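Local structure of putative transcriptional regulator protein, LacI family (Rhizobium etli, 3MIZ) at residues A[21-26]-A[49-54]; A[81-86]-A[101-106]; A[204-209]-A[237-242]. The protein probably acts as a DNA-binding transcriptional repressor of the LacI family, in which an effector-binding domain resembling periplasmic sugar-binding proteins controls the hold on DNA. One frame throughout, in Å; residues are numbered along the deposited sequence.

Contact 1 of 3, residues A[21-26]-A[49-54]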
loop_
_atom_site.group_PDB
_atom_site.type_symbol
_atom_site.label_atom_id
_atom_site.label_comp_id
_atom_site.label_asym_id
_atom_site.label_seq_id
_atom_site.Cartn_x
_atom_site.Cartn_y
_atom_site.Cartn_z
ATOM N N ASP A 21 -14.424 2.848 3.121
ATOM C CA ASP A 21 -14.261 2.982 4.560
ATOM C C ASP A 21 -12.859 3.308 5.077
ATOM O O ASP A 21 -12.628 4.406 5.583
ATOM C CB ASP A 21 -14.799 1.733 5.290
ATOM C CG ASP A 21 -14.273 0.414 4.714
ATOM O OD1 ASP A 21 -13.358 0.427 3.862
ATOM O OD2 ASP A 21 -14.783 -0.649 5.135
ATOM N N TYR A 22 -11.914 2.385 4.927
ATOM C CA TYR A 22 -10.578 2.604 5.484
ATOM C C TYR A 22 -9.427 2.773 4.509
ATOM O O TYR A 22 -8.317 2.307 4.775
ATOM C CB TYR A 22 -10.255 1.459 6.441
ATOM C CG TYR A 22 -11.339 1.216 7.460
ATOM C CD1 TYR A 22 -11.537 2.100 8.523
ATOM C CD2 TYR A 22 -12.188 0.120 7.350
ATOM C CE1 TYR A 22 -12.556 1.896 9.449
ATOM C CE2 TYR A 22 -13.210 -0.095 8.269
ATOM C CZ TYR A 22 -13.388 0.801 9.317
ATOM O OH TYR A 22 -14.408 0.601 10.218
ATOM N N VAL A 23 -9.671 3.461 3.402
ATOM C CA VAL A 23 -8.638 3.657 2.392
ATOM C C VAL A 23 -7.422 4.452 2.885
ATOM O O VAL A 23 -6.303 4.229 2.414
ATOM C CB VAL A 23 -9.227 4.354 1.128
ATOM C CG1 VAL A 23 -9.483 5.822 1.406
ATOM C CG2 VAL A 23 -8.297 4.175 -0.052
ATOM N N SER A 24 -7.626 5.363 3.838
ATOM C CA SER A 24 -6.515 6.172 4.338
ATOM C C SER A 24 -5.592 5.387 5.263
ATOM O O SER A 24 -4.501 5.845 5.592
ATOM C CB SER A 24 -7.037 7.410 5.071
ATOM O OG SER A 24 -7.652 7.062 6.302
ATOM N N THR A 25 -6.037 4.207 5.684
ATOM C CA THR A 25 -5.240 3.364 6.567
ATOM C C THR A 25 -5.071 1.950 6.002
ATOM O O THR A 25 -4.372 1.121 6.588
ATOM C CB THR A 25 -5.874 3.271 7.967
ATOM O OG1 THR A 25 -5.084 2.405 8.792
ATOM C CG2 THR A 25 -7.296 2.733 7.876
ATOM N N THR A 26 -5.712 1.688 4.864
ATOM C CA THR A 26 -5.638 0.389 4.190
ATOM C C THR A 26 -5.414 0.610 2.691
ATOM O O THR A 26 -6.363 0.819 1.941
ATOM C CB THR A 26 -6.948 -0.427 4.379
ATOM O OG1 THR A 26 -7.133 -0.726 5.770
ATOM C CG2 THR A 26 -6.889 -1.731 3.601
ATOM N N ILE A 49 -14.100 10.121 -4.986
ATOM C CA ILE A 49 -13.982 9.230 -3.837
ATOM C C ILE A 49 -14.173 9.942 -2.487
ATOM O O ILE A 49 -13.664 11.042 -2.283
ATOM C CB ILE A 49 -12.589 8.555 -3.836
ATOM C CG1 ILE A 49 -12.342 7.850 -5.173
ATOM C CG2 ILE A 49 -12.489 7.570 -2.683
ATOM C CD1 ILE A 49 -10.930 7.251 -5.280
ATOM N N ALA A 50 -14.911 9.300 -1.579
ATOM C CA ALA A 50 -15.145 9.826 -0.232
ATOM C C ALA A 50 -14.911 8.678 0.753
ATOM O O ALA A 50 -15.373 7.567 0.525
ATOM C CB ALA A 50 -16.572 10.352 -0.099
ATOM N N ASN A 51 -14.204 8.958 1.843
ATOM C CA ASN A 51 -13.880 7.948 2.853
ATOM C C ASN A 51 -14.643 8.218 4.152
ATOM O O ASN A 51 -14.650 9.342 4.640
ATOM C CB ASN A 51 -12.370 7.967 3.122
ATOM C CG ASN A 51 -11.871 6.693 3.801
ATOM O OD1 ASN A 51 -12.103 5.585 3.316
ATOM N ND2 ASN A 51 -11.166 6.850 4.918
ATOM N N THR A 52 -15.266 7.181 4.704
ATOM C CA THR A 52 -16.044 7.296 5.938
ATOM C C THR A 52 -15.179 7.105 7.187
ATOM O O THR A 52 -15.535 7.560 8.278
ATOM C CB THR A 52 -17.153 6.223 6.008
ATOM O OG1 THR A 52 -16.544 4.941 6.200
ATOM C CG2 THR A 52 -17.978 6.200 4.736
ATOM N N GLY A 53 -14.050 6.421 7.030
ATOM C CA GLY A 53 -13.185 6.173 8.170
ATOM C C GLY A 53 -13.874 5.215 9.130
ATOM O O GLY A 53 -13.447 5.040 10.276
ATOM N N GLY A 54 -14.949 4.599 8.655
ATOM C CA GLY A 54 -15.702 3.656 9.459
ATOM C C GLY A 54 -16.771 4.295 10.328
ATOM O O GLY A 54 -17.374 3.625 11.168
#
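The ring of Tyr-22 overlaps Gly-53 and Gly-54: CE1 comes within 3.4 Å of Gly-53 O, and OH reaches Gly-54 CA at 3.4 Å. CG lies beside its own backbone N (chi1 -51°), which brings the ring across the turn, and Asp-21 CB covers one face near the rim. A side chain on Gly-54 would collide with the hydroxyl, and the backbone angles there already demand glycine. Gly-53 N donates to Asp-21 O over 2.9 Å, on an in-plane lone pair though bent at the hydrogen (130°). An alanine in place of Tyr-22 would remove the ring and hydroxyl and would probably leave Gly-53 and Gly-54 less well packed. Segment 21-26 follows strand 15-20, and 49-54 runs from the end of strand 46-51 into the next loop; the two strands are neighbours in the parallel sheet of a periplasmic-binding-protein-like lobe. Thr-52 opens the turn after the second strand as an ST turn, its OG1 accepting from Gly-54 N at 2.9 Å. Asp-21 OD1 takes Tyr-22 N from above the carboxylate plane, 2.7 Å away, and also Met-79 N. Val-23 CG1 rests against Asn-51 CB at 4.0 Å; Gln-37 of the second subunit packs on Asn-51.

Contact 2 of 3, residues A[81-86]-A[101-106]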
loop_
_atom_site.group_PDB
_atom_site.type_symbol
_atom_site.label_atom_id
_atom_site.label_comp_id
_atom_site.label_asym_id
_atom_site.label_seq_id
_atom_site.Cartn_x
_atom_site.Cartn_y
_atom_site.Cartn_z
ATOM N N ARG A 81 -13.110 -7.569 3.122
ATOM C CA ARG A 81 -14.431 -8.147 3.008
ATOM C C ARG A 81 -15.276 -7.955 4.263
ATOM O O ARG A 81 -14.860 -8.295 5.365
ATOM C CB ARG A 81 -14.304 -9.620 2.659
ATOM C CG ARG A 81 -15.521 -10.174 1.981
ATOM C CD ARG A 81 -15.240 -11.570 1.488
ATOM N NE ARG A 81 -16.463 -12.241 1.082
ATOM C CZ ARG A 81 -16.511 -13.503 0.684
ATOM N NH1 ARG A 81 -15.394 -14.223 0.642
ATOM N NH2 ARG A 81 -17.668 -14.042 0.336
ATOM N N ARG A 82 -16.470 -7.399 4.080
ATOM C CA ARG A 82 -17.366 -7.132 5.199
ATOM C C ARG A 82 -18.816 -7.428 4.833
ATOM O O ARG A 82 -19.174 -7.504 3.654
ATOM C CB ARG A 82 -17.291 -5.650 5.602
ATOM C CG ARG A 82 -15.949 -5.145 6.109
ATOM C CD ARG A 82 -16.011 -3.636 6.337
ATOM N NE ARG A 82 -17.116 -3.281 7.224
ATOM C CZ ARG A 82 -17.623 -2.057 7.347
ATOM N NH1 ARG A 82 -17.129 -1.049 6.637
ATOM N NH2 ARG A 82 -18.643 -1.844 8.173
ATOM N N ILE A 83 -19.639 -7.609 5.858
ATOM C CA ILE A 83 -21.072 -7.801 5.688
ATOM C C ILE A 83 -21.601 -6.559 6.403
ATOM O O ILE A 83 -21.382 -6.393 7.609
ATOM C CB ILE A 83 -21.592 -9.062 6.408
ATOM C CG1 ILE A 83 -20.967 -10.320 5.798
ATOM C CG2 ILE A 83 -23.106 -9.148 6.262
ATOM C CD1 ILE A 83 -21.319 -11.597 6.563
ATOM N N VAL A 84 -22.262 -5.674 5.663
ATOM C CA VAL A 84 -22.761 -4.441 6.252
ATOM C C VAL A 84 -23.773 -3.732 5.373
ATOM O O VAL A 84 -23.694 -3.782 4.140
ATOM C CB VAL A 84 -21.595 -3.465 6.540
ATOM C CG1 VAL A 84 -20.803 -3.211 5.265
ATOM C CG2 VAL A 84 -22.129 -2.144 7.094
ATOM N N ASP A 85 -24.745 -3.098 6.022
ATOM C CA ASP A 85 -25.762 -2.328 5.319
ATOM C C ASP A 85 -25.262 -0.895 5.257
ATOM O O ASP A 85 -24.854 -0.328 6.273
ATOM C CB ASP A 85 -27.090 -2.348 6.084
ATOM C CG ASP A 85 -27.995 -3.484 5.662
ATOM O OD1 ASP A 85 -27.525 -4.420 4.975
ATOM O OD2 ASP A 85 -29.190 -3.442 6.027
ATOM N N PRO A 86 -25.269 -0.286 4.066
ATOM C CA PRO A 86 -24.789 1.099 4.035
ATOM C C PRO A 86 -25.710 1.968 4.899
ATOM O O PRO A 86 -26.891 1.662 5.050
ATOM C CB PRO A 86 -24.882 1.473 2.557
ATOM C CG PRO A 86 -24.719 0.141 1.846
ATOM C CD PRO A 86 -25.554 -0.789 2.711
ATOM N N ARG A 101 -20.924 -7.415 1.322
ATOM C CA ARG A 101 -22.282 -7.885 1.109
ATOM C C ARG A 101 -23.189 -7.228 2.149
ATOM O O ARG A 101 -22.780 -7.010 3.293
ATOM C CB ARG A 101 -22.313 -9.408 1.265
ATOM C CG ARG A 101 -23.597 -9.990 1.822
ATOM C CD ARG A 101 -23.388 -11.451 2.184
ATOM N NE ARG A 101 -22.023 -11.664 2.665
ATOM C CZ ARG A 101 -21.522 -12.832 3.057
ATOM N NH1 ARG A 101 -22.268 -13.933 3.043
ATOM N NH2 ARG A 101 -20.257 -12.901 3.441
ATOM N N PRO A 102 -24.432 -6.914 1.768
ATOM C CA PRO A 102 -25.348 -6.285 2.722
ATOM C C PRO A 102 -25.763 -7.255 3.817
ATOM O O PRO A 102 -25.805 -8.467 3.596
ATOM C CB PRO A 102 -26.528 -5.875 1.847
ATOM C CG PRO A 102 -26.558 -6.968 0.807
ATOM C CD PRO A 102 -25.086 -7.125 0.462
ATOM N N GLN A 103 -26.054 -6.723 5.001
ATOM C CA GLN A 103 -26.502 -7.555 6.113
ATOM C C GLN A 103 -27.941 -7.954 5.805
ATOM O O GLN A 103 -28.371 -9.078 6.089
ATOM C CB GLN A 103 -26.442 -6.770 7.426
ATOM C CG GLN A 103 -26.818 -7.586 8.653
ATOM C CD GLN A 103 -26.001 -8.858 8.773
ATOM O OE1 GLN A 103 -26.166 -9.792 7.987
ATOM N NE2 GLN A 103 -25.105 -8.897 9.754
ATOM N N THR A 104 -28.681 -7.021 5.212
ATOM C CA THR A 104 -30.069 -7.266 4.835
ATOM C C THR A 104 -30.104 -7.986 3.494
ATOM O O THR A 104 -29.623 -7.467 2.485
ATOM C CB THR A 104 -30.862 -5.945 4.718
ATOM O OG1 THR A 104 -30.965 -5.341 6.013
ATOM C CG2 THR A 104 -32.255 -6.194 4.166
ATOM N N ARG A 105 -30.683 -9.183 3.497
ATOM C CA ARG A 105 -30.793 -10.012 2.299
ATOM C C ARG A 105 -31.255 -9.260 1.057
ATOM O O ARG A 105 -32.332 -8.656 1.033
ATOM C CB ARG A 105 -31.743 -11.187 2.557
ATOM C CG ARG A 105 -31.922 -12.116 1.361
ATOM C CD ARG A 105 -32.818 -13.306 1.703
ATOM N NE ARG A 105 -34.218 -12.926 1.867
ATOM C CZ ARG A 105 -35.019 -12.576 0.866
ATOM N NH1 ARG A 105 -34.561 -12.560 -0.380
ATOM N NH2 ARG A 105 -36.275 -12.229 1.107
ATOM N N GLU A 106 -30.419 -9.311 0.027
ATOM C CA GLU A 106 -30.685 -8.674 -1.259
ATOM C C GLU A 106 -31.042 -7.193 -1.204
ATOM O O GLU A 106 -31.815 -6.710 -2.030
ATOM C CB GLU A 106 -31.793 -9.429 -1.998
ATOM C CG GLU A 106 -31.555 -10.929 -2.088
ATOM C CD GLU A 106 -32.347 -11.576 -3.207
ATOM O OE1 GLU A 106 -31.988 -11.356 -4.384
ATOM O OE2 GLU A 106 -33.327 -12.296 -2.910
#
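Asp-85 holds CG beside its own backbone N with chi1 at -91°, away from the usual staggered position, while Thr-104 keeps OG1 beside its N, anti to the carbonyl carbon (chi1 -66°); the carboxylate and the hydroxyl thus meet with the two side chains at about a right angle. Thr-104 OG1 donates to the syn lone pair of Asp-85 OD2 over 2.6 Å. The other oxygen, OD1, receives Thr-104 N at 2.9 Å in a nearly straight bond from somewhat above the carboxylate plane, and Gln-103 N adds a weak, bent one at 2.7 Å. Both carboxylate oxygens are engaged, so one aspartate holds the backbone N of Gln-103 (weakly) and both the N and the hydroxyl of Thr-104.

Earlier in the segments a short parallel beta bridge pairs Ile-83 with Arg-101. As such a bridge requires, Arg-101 supplies both backbone groups to the residues flanking Ile-83: its N donates to Arg-82 O at 2.9 Å and its O accepts from Val-84 N at 2.8 Å. The side chains of Ile-83 and Arg-101 run alongside each other on the same face of this two-stranded sheet. A bend at chi3 (34°) folds the guanidinium back over the isoleucine, so that Ile-83 CD1 sits 3.5 Å above one of its faces, toward the rim and close to NH2. Gln-103 crosses obliquely, OE1 approaching Ile-83 CG2 at 3.6 Å.

Arg-81 NH2 and Arg-101 NH2 are like charges only 4.2 Å apart; Arg-81 is bound by Asp-115 and Glu-112, and Glu-112 also forms a long, weak ion pair with Arg-101. Leu-144 of helix 144-160, from the other lobe, packs on both Ile-83 and Arg-101, whereas Pro-86 at the far end leans on Trp-63 of helix 56-68.

Contact 3 of 3, residues A[204-209]-A[237-242]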
loop_
_atom_site.group_PDB
_atom_site.type_symbol
_atom_site.label_atom_id
_atom_site.label_comp_id
_atom_site.label_asym_id
_atom_site.label_seq_id
_atom_site.Cartn_x
_atom_site.Cartn_y
_atom_site.Cartn_z
ATOM N N GLY A 204 -1.524 -16.414 6.353
ATOM C CA GLY A 204 -2.836 -15.787 6.317
ATOM C C GLY A 204 -2.954 -14.933 5.075
ATOM O O GLY A 204 -3.973 -14.976 4.384
ATOM N N ASN A 205 -1.919 -14.145 4.805
ATOM C CA ASN A 205 -1.863 -13.313 3.604
ATOM C C ASN A 205 -0.407 -13.054 3.211
ATOM O O ASN A 205 0.522 -13.432 3.935
ATOM C CB ASN A 205 -2.627 -11.987 3.774
ATOM C CG ASN A 205 -1.982 -11.041 4.773
ATOM O OD1 ASN A 205 -0.872 -11.269 5.246
ATOM N ND2 ASN A 205 -2.690 -9.960 5.092
ATOM N N ASP A 206 -0.207 -12.411 2.064
ATOM C CA ASP A 206 1.143 -12.146 1.575
ATOM C C ASP A 206 1.982 -11.279 2.508
ATOM O O ASP A 206 3.163 -11.541 2.701
ATOM C CB ASP A 206 1.090 -11.489 0.193
ATOM C CG ASP A 206 0.391 -12.357 -0.838
ATOM O OD1 ASP A 206 0.428 -13.592 -0.703
ATOM O OD2 ASP A 206 -0.180 -11.800 -1.799
ATOM N N GLU A 207 1.374 -10.243 3.081
ATOM C CA GLU A 207 2.097 -9.359 3.971
ATOM C C GLU A 207 2.789 -10.162 5.078
ATOM O O GLU A 207 3.976 -9.974 5.341
ATOM C CB GLU A 207 1.128 -8.335 4.583
ATOM C CG GLU A 207 1.825 -7.167 5.219
ATOM C CD GLU A 207 0.862 -6.103 5.695
ATOM O OE1 GLU A 207 -0.058 -5.747 4.925
ATOM O OE2 GLU A 207 1.034 -5.620 6.832
HETATM N N MSE A 208 2.033 -11.060 5.709
HETATM C CA MSE A 208 2.538 -11.906 6.795
HETATM C C MSE A 208 3.685 -12.824 6.347
HETATM O O MSE A 208 4.547 -13.207 7.156
HETATM C CB MSE A 208 1.396 -12.774 7.350
HETATM C CG MSE A 208 0.222 -12.019 7.966
HETATM SE SE MSE A 208 -1.259 -13.238 8.371
HETATM C CE MSE A 208 -0.423 -14.177 9.815
ATOM N N ALA A 209 3.689 -13.190 5.069
ATOM C CA ALA A 209 4.721 -14.076 4.527
ATOM C C ALA A 209 6.114 -13.492 4.682
ATOM O O ALA A 209 7.083 -14.234 4.793
ATOM C CB ALA A 209 4.451 -14.386 3.054
ATOM N N THR A 237 3.438 -5.619 -4.119
ATOM C CA THR A 237 4.540 -5.029 -3.368
ATOM C C THR A 237 5.357 -6.118 -2.662
ATOM O O THR A 237 6.587 -6.061 -2.591
ATOM C CB THR A 237 3.994 -4.039 -2.321
ATOM O OG1 THR A 237 3.375 -2.934 -2.994
ATOM C CG2 THR A 237 5.102 -3.532 -1.418
ATOM N N VAL A 238 4.659 -7.127 -2.170
ATOM C CA VAL A 238 5.300 -8.218 -1.460
ATOM C C VAL A 238 5.660 -9.433 -2.317
ATOM O O VAL A 238 6.817 -9.829 -2.375
ATOM C CB VAL A 238 4.399 -8.691 -0.301
ATOM C CG1 VAL A 238 5.045 -9.864 0.433
ATOM C CG2 VAL A 238 4.144 -7.528 0.647
ATOM N N THR A 239 4.677 -10.015 -2.996
ATOM C CA THR A 239 4.926 -11.234 -3.769
ATOM C C THR A 239 6.132 -11.222 -4.688
ATOM O O THR A 239 6.820 -12.246 -4.824
ATOM C CB THR A 239 3.672 -11.658 -4.569
ATOM O OG1 THR A 239 3.332 -10.646 -5.525
ATOM C CG2 THR A 239 2.502 -11.868 -3.612
HETATM N N MSE A 240 6.401 -10.076 -5.306
HETATM C CA MSE A 240 7.534 -9.951 -6.210
HETATM C C MSE A 240 8.801 -9.405 -5.551
HETATM O O MSE A 240 9.819 -9.196 -6.219
HETATM C CB MSE A 240 7.148 -9.079 -7.398
HETATM C CG MSE A 240 6.086 -9.711 -8.274
HETATM SE SE MSE A 240 5.679 -8.611 -9.784
HETATM C CE MSE A 240 7.006 -9.308 -11.015
ATOM N N ALA A 241 8.734 -9.172 -4.243
ATOM C CA ALA A 241 9.883 -8.689 -3.488
ATOM C C ALA A 241 10.547 -9.912 -2.867
ATOM O O ALA A 241 11.769 -10.048 -2.872
ATOM C CB ALA A 241 9.432 -7.723 -2.389
ATOM N N LEU A 242 9.728 -10.807 -2.333
ATOM C CA LEU A 242 10.246 -12.018 -1.717
ATOM C C LEU A 242 10.885 -12.900 -2.782
ATOM O O LEU A 242 10.425 -12.959 -3.927
ATOM C CB LEU A 242 9.123 -12.796 -1.023
ATOM C CG LEU A 242 8.321 -12.040 0.043
ATOM C CD1 LEU A 242 7.169 -12.907 0.530
ATOM C CD2 LEU A 242 9.234 -11.640 1.196
#
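Asp-206 points at the 237-242 segment from its first carbon. CB lies 4.1 Å from Thr-239 CG2, and beyond it CG approaches the same methyl more closely, at 3.5 Å. At the tip, OD2 is nearest of all, 3.2 Å from Thr-239 CG2, yet it accepts a hydrogen bond from Phe-235 N, just ahead of helix 236-239; OD1 turns to the hydroxyl of Thr-248 on strand 248-250. The methyl faces the acid because Thr-239 holds OG1 in the crowded position between backbone N and carbonyl carbon (chi1 63°), where it bonds to Asp-234 OD1.

Next to it, Val-238 sets CG1 3.4 Å from Asp-206 O, on the backbone of the other helix. One turn on, Ala-209 CB meets Leu-242 CD1 at 4.0 Å. Helix 206-217 begins here: Asn-205 is its N-cap, with OD1 accepting from Met-208 N over 2.9 Å in a nearly straight bond in the carbonyl plane. The contact thus sets the first turn of helix 206-217 against the short helix 236-239 and the loop that follows it, within the periplasmic-binding-protein-like fold. The second subunit closes in on this edge, its Ile-210 touching Ala-241 and Leu-242.

No hydrogen bond joins the two segments directly. A buried carboxylate in the first turn of its helix, hydrogen-bonded at both oxygens, is likely to stay ionised, the helix start favouring its negative charge, while across the contact methyl groups of 237-242 meet the carboxylate, a backbone carbonyl and Ala-209 CB.

Contacts 1 and 2 belong to one lobe and are coupled directly: their centres are about 17 Å apart, but a salt bridge of 2.8 Å from Asp-21 OD2 to Arg-82 NH1 ties the loop after strand 15-20 to strand 81-83. Contact 3 lies in the other lobe, its centre about 23 Å from that of contact 1, with nearest atoms about 8 Å apart. It is about 29 Å, centre to centre, from contact 2, across the middle of the chain. Contacts 1 and 3 both meet the second subunit, so each lobe takes part in the dimer; contact 2 does not. In LacI-family relatives the effector binds in the cleft between the lobes.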